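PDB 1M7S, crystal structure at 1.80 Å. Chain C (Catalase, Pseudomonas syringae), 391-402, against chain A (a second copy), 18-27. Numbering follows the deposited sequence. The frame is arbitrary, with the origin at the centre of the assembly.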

# COMPACT_ATOMS: atom_id res chain seq x y z
N ARG C 391 23.17 21.78 16.70
CA ARG C 391 21.92 22.16 17.36
C ARG C 391 21.23 23.25 16.56
O ARG C 391 21.97 24.07 15.99
CB ARG C 391 22.20 22.66 18.79
CG ARG C 391 22.64 21.52 19.70
CD ARG C 391 23.02 21.99 21.11
NE ARG C 391 22.12 21.15 21.96
CZ ARG C 391 21.02 21.75 22.44
NH1 ARG C 391 20.75 23.05 22.29
NH2 ARG C 391 20.24 20.98 23.15
N TYR C 392 19.90 23.35 16.53
CA TYR C 392 19.26 24.38 15.73
C TYR C 392 19.54 25.78 16.30
O TYR C 392 19.66 26.01 17.53
CB TYR C 392 17.75 24.13 15.63
CG TYR C 392 17.25 22.75 15.20
CD1 TYR C 392 16.23 22.13 15.93
CD2 TYR C 392 17.71 22.06 14.11
CE1 TYR C 392 15.70 20.91 15.56
CE2 TYR C 392 17.21 20.82 13.73
CZ TYR C 392 16.21 20.24 14.47
OH TYR C 392 15.67 19.00 14.12
N SER C 393 19.50 26.79 15.43
CA SER C 393 19.64 28.18 15.90
C SER C 393 18.43 28.52 16.76
O SER C 393 17.36 27.91 16.62
CB SER C 393 19.75 29.10 14.67
OG SER C 393 18.54 29.16 13.94
N GLU C 394 18.54 29.54 17.61
CA GLU C 394 17.51 29.95 18.54
C GLU C 394 16.87 31.26 18.14
O GLU C 394 17.60 32.28 18.09
CB GLU C 394 18.17 30.10 19.92
CG GLU C 394 18.53 28.72 20.50
CD GLU C 394 19.25 28.78 21.81
OE1 GLU C 394 19.85 29.83 22.15
OE2 GLU C 394 19.24 27.78 22.56
N LEU C 395 15.57 31.25 17.90
CA LEU C 395 14.91 32.50 17.50
C LEU C 395 14.14 33.08 18.66
O LEU C 395 13.26 32.40 19.19
CB LEU C 395 13.88 32.16 16.39
CG LEU C 395 13.01 33.30 15.86
CD1 LEU C 395 13.65 34.04 14.69
CD2 LEU C 395 11.65 32.76 15.41
N PRO C 396 14.33 34.36 18.97
CA PRO C 396 13.59 35.05 20.00
C PRO C 396 12.11 35.10 19.67
O PRO C 396 11.69 35.36 18.53
CB PRO C 396 14.19 36.47 20.10
CG PRO C 396 15.50 36.33 19.36
CD PRO C 396 15.39 35.19 18.34
N LEU C 397 11.27 34.86 20.68
CA LEU C 397 9.82 34.85 20.49
C LEU C 397 9.06 35.88 21.31
O LEU C 397 9.55 36.33 22.35
CB LEU C 397 9.27 33.47 20.96
CG LEU C 397 9.84 32.27 20.22
CD1 LEU C 397 9.53 30.97 20.95
CD2 LEU C 397 9.25 32.19 18.81
N SER C 398 7.83 36.18 20.90
CA SER C 398 7.03 37.11 21.69
C SER C 398 5.58 36.96 21.28
O SER C 398 5.31 36.20 20.35
CB SER C 398 7.51 38.56 21.44
OG SER C 398 7.08 39.07 20.18
N GLY C 399 4.66 37.61 21.96
CA GLY C 399 3.24 37.56 21.61
C GLY C 399 2.66 36.26 22.16
O GLY C 399 3.03 35.81 23.24
N THR C 400 1.80 35.63 21.34
CA THR C 400 1.11 34.43 21.79
C THR C 400 0.94 33.46 20.61
O THR C 400 1.16 33.86 19.48
CB THR C 400 -0.34 34.69 22.23
OG1 THR C 400 -1.16 35.08 21.09
CG2 THR C 400 -0.51 35.79 23.26
N THR C 401 0.55 32.20 20.93
CA THR C 401 0.22 31.30 19.83
C THR C 401 -0.99 31.96 19.18
O THR C 401 -1.85 32.57 19.87
CB THR C 401 -0.01 29.86 20.29
OG1 THR C 401 -1.04 29.86 21.26
CG2 THR C 401 1.25 29.28 20.93
N GLN C 402 -1.03 31.93 17.84
CA GLN C 402 -2.09 32.68 17.18
C GLN C 402 -2.44 32.15 15.81
O GLN C 402 -1.66 31.39 15.27
CB GLN C 402 -1.51 34.12 16.99
CG GLN C 402 -0.30 34.22 16.11
CD GLN C 402 -0.09 35.55 15.40
OE1 GLN C 402 0.02 35.64 14.17
NE2 GLN C 402 0.02 36.59 16.20
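Chain A, residues 18-27: SQTAGAQGPV

Residues 18–27 of chain A run alongside the 391–402 segment of chain C, which is loop or turn up to a strand at Thr401(C) and Gln402(C). The direction is the same overall, Gln19(A) lying nearest Tyr392(C), Ala21(A) nearest Leu397(C) and Pro26(A) nearest Thr401(C), with CA–CA separations of 8.3, 7.3 and 8.8 Å. No direct hydrogen bond joins the stretches, and the contact buries 252 Å², both sides summed. The CA-to-CB bond of Ser18(A) points away. Gln19(A) follows with an extended side chain (chi1 and chi2 both t), which brings its CD to 3.5 Å from CD1 of Tyr392(C), oblique to the ring. Its NE2 stops 4.0 Å from the O of Ser393(C), and two waters bridge this gap, each accepting from NE2 at 3.0 Å and lying within hydrogen-bonding distance of that carbonyl. Thr20(A) and Ala21(A) are in a strand. The CA-to-CB bond of Thr20(A) points away, and its OG1 donates to the O of Gly22(A) at 2.9 Å. At Ala21(A), CD1 of Leu397(C) lies 3.4 Å from the C and 3.7 Å from the CB of the alanine, and 3.6 Å from the N of Gly22(A). A type I turn from Gly22(A) to Gly25(A) then carries Ala23(A) and Gln24(A) out of reach. The chain returns at Pro26(A), where CG rests 4.1 Å from CG2 of Thr401(C) and O accepts from the N of Ala21(A) at 2.9 Å, tying together the two ends of this excursion. Val27(A) makes no contact.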

# COMPACT_ATOMS: atom_id res chain seq x y z
N SER A 18 12.72 17.71 21.90
CA SER A 18 12.12 18.27 20.69
C SER A 18 12.35 19.79 20.70
O SER A 18 12.57 20.39 21.77
CB SER A 18 10.57 18.12 20.74
OG SER A 18 10.32 16.69 20.87
N GLN A 19 12.17 20.38 19.52
CA GLN A 19 12.34 21.86 19.47
C GLN A 19 11.04 22.49 19.92
O GLN A 19 9.99 22.15 19.35
CB GLN A 19 12.71 22.32 18.06
CG GLN A 19 13.10 23.81 18.03
CD GLN A 19 13.48 24.26 16.63
OE1 GLN A 19 13.00 23.73 15.63
NE2 GLN A 19 14.41 25.20 16.48
N THR A 20 11.06 23.39 20.89
CA THR A 20 9.86 24.04 21.41
C THR A 20 9.94 25.57 21.36
O THR A 20 11.03 26.13 21.25
CB THR A 20 9.51 23.62 22.86
OG1 THR A 20 10.56 23.99 23.77
CG2 THR A 20 9.30 22.10 23.02
N ALA A 21 8.77 26.21 21.44
CA ALA A 21 8.65 27.67 21.41
C ALA A 21 8.75 28.21 22.83
O ALA A 21 7.80 28.60 23.51
CB ALA A 21 7.31 28.06 20.78
N GLY A 22 9.98 28.32 23.30
CA GLY A 22 10.31 28.69 24.66
C GLY A 22 10.26 27.45 25.55
O GLY A 22 9.71 26.38 25.22
N ALA A 23 10.68 27.66 26.80
CA ALA A 23 10.75 26.52 27.76
C ALA A 23 9.38 25.98 28.08
O ALA A 23 9.23 24.77 28.36
CB ALA A 23 11.53 26.98 28.97
N GLN A 24 8.35 26.80 28.07
CA GLN A 24 7.01 26.33 28.37
C GLN A 24 6.10 26.23 27.16
O GLN A 24 4.87 26.10 27.34
CB GLN A 24 6.38 27.28 29.41
CG GLN A 24 6.86 26.96 30.82
CD GLN A 24 8.22 27.49 31.19
OE1 GLN A 24 8.53 28.65 30.91
NE2 GLN A 24 9.05 26.64 31.81
N GLY A 25 6.68 26.36 25.97
CA GLY A 25 5.88 26.40 24.75
C GLY A 25 5.70 25.06 24.08
O GLY A 25 6.27 24.04 24.44
N PRO A 26 4.86 25.07 23.05
CA PRO A 26 4.54 23.96 22.19
C PRO A 26 5.67 23.58 21.26
O PRO A 26 6.56 24.38 20.95
CB PRO A 26 3.34 24.41 21.31
CG PRO A 26 3.54 25.93 21.33
CD PRO A 26 4.11 26.29 22.66
N VAL A 27 5.59 22.37 20.73
CA VAL A 27 6.57 21.80 19.80
C VAL A 27 6.42 22.37 18.40
O VAL A 27 5.31 22.66 17.94
CB VAL A 27 6.40 20.27 19.76
CG1 VAL A 27 7.24 19.62 18.65
CG2 VAL A 27 6.84 19.72 21.12
O HOH W 1 16.24 25.96 18.71
O HOH W 2 15.98 26.86 14.58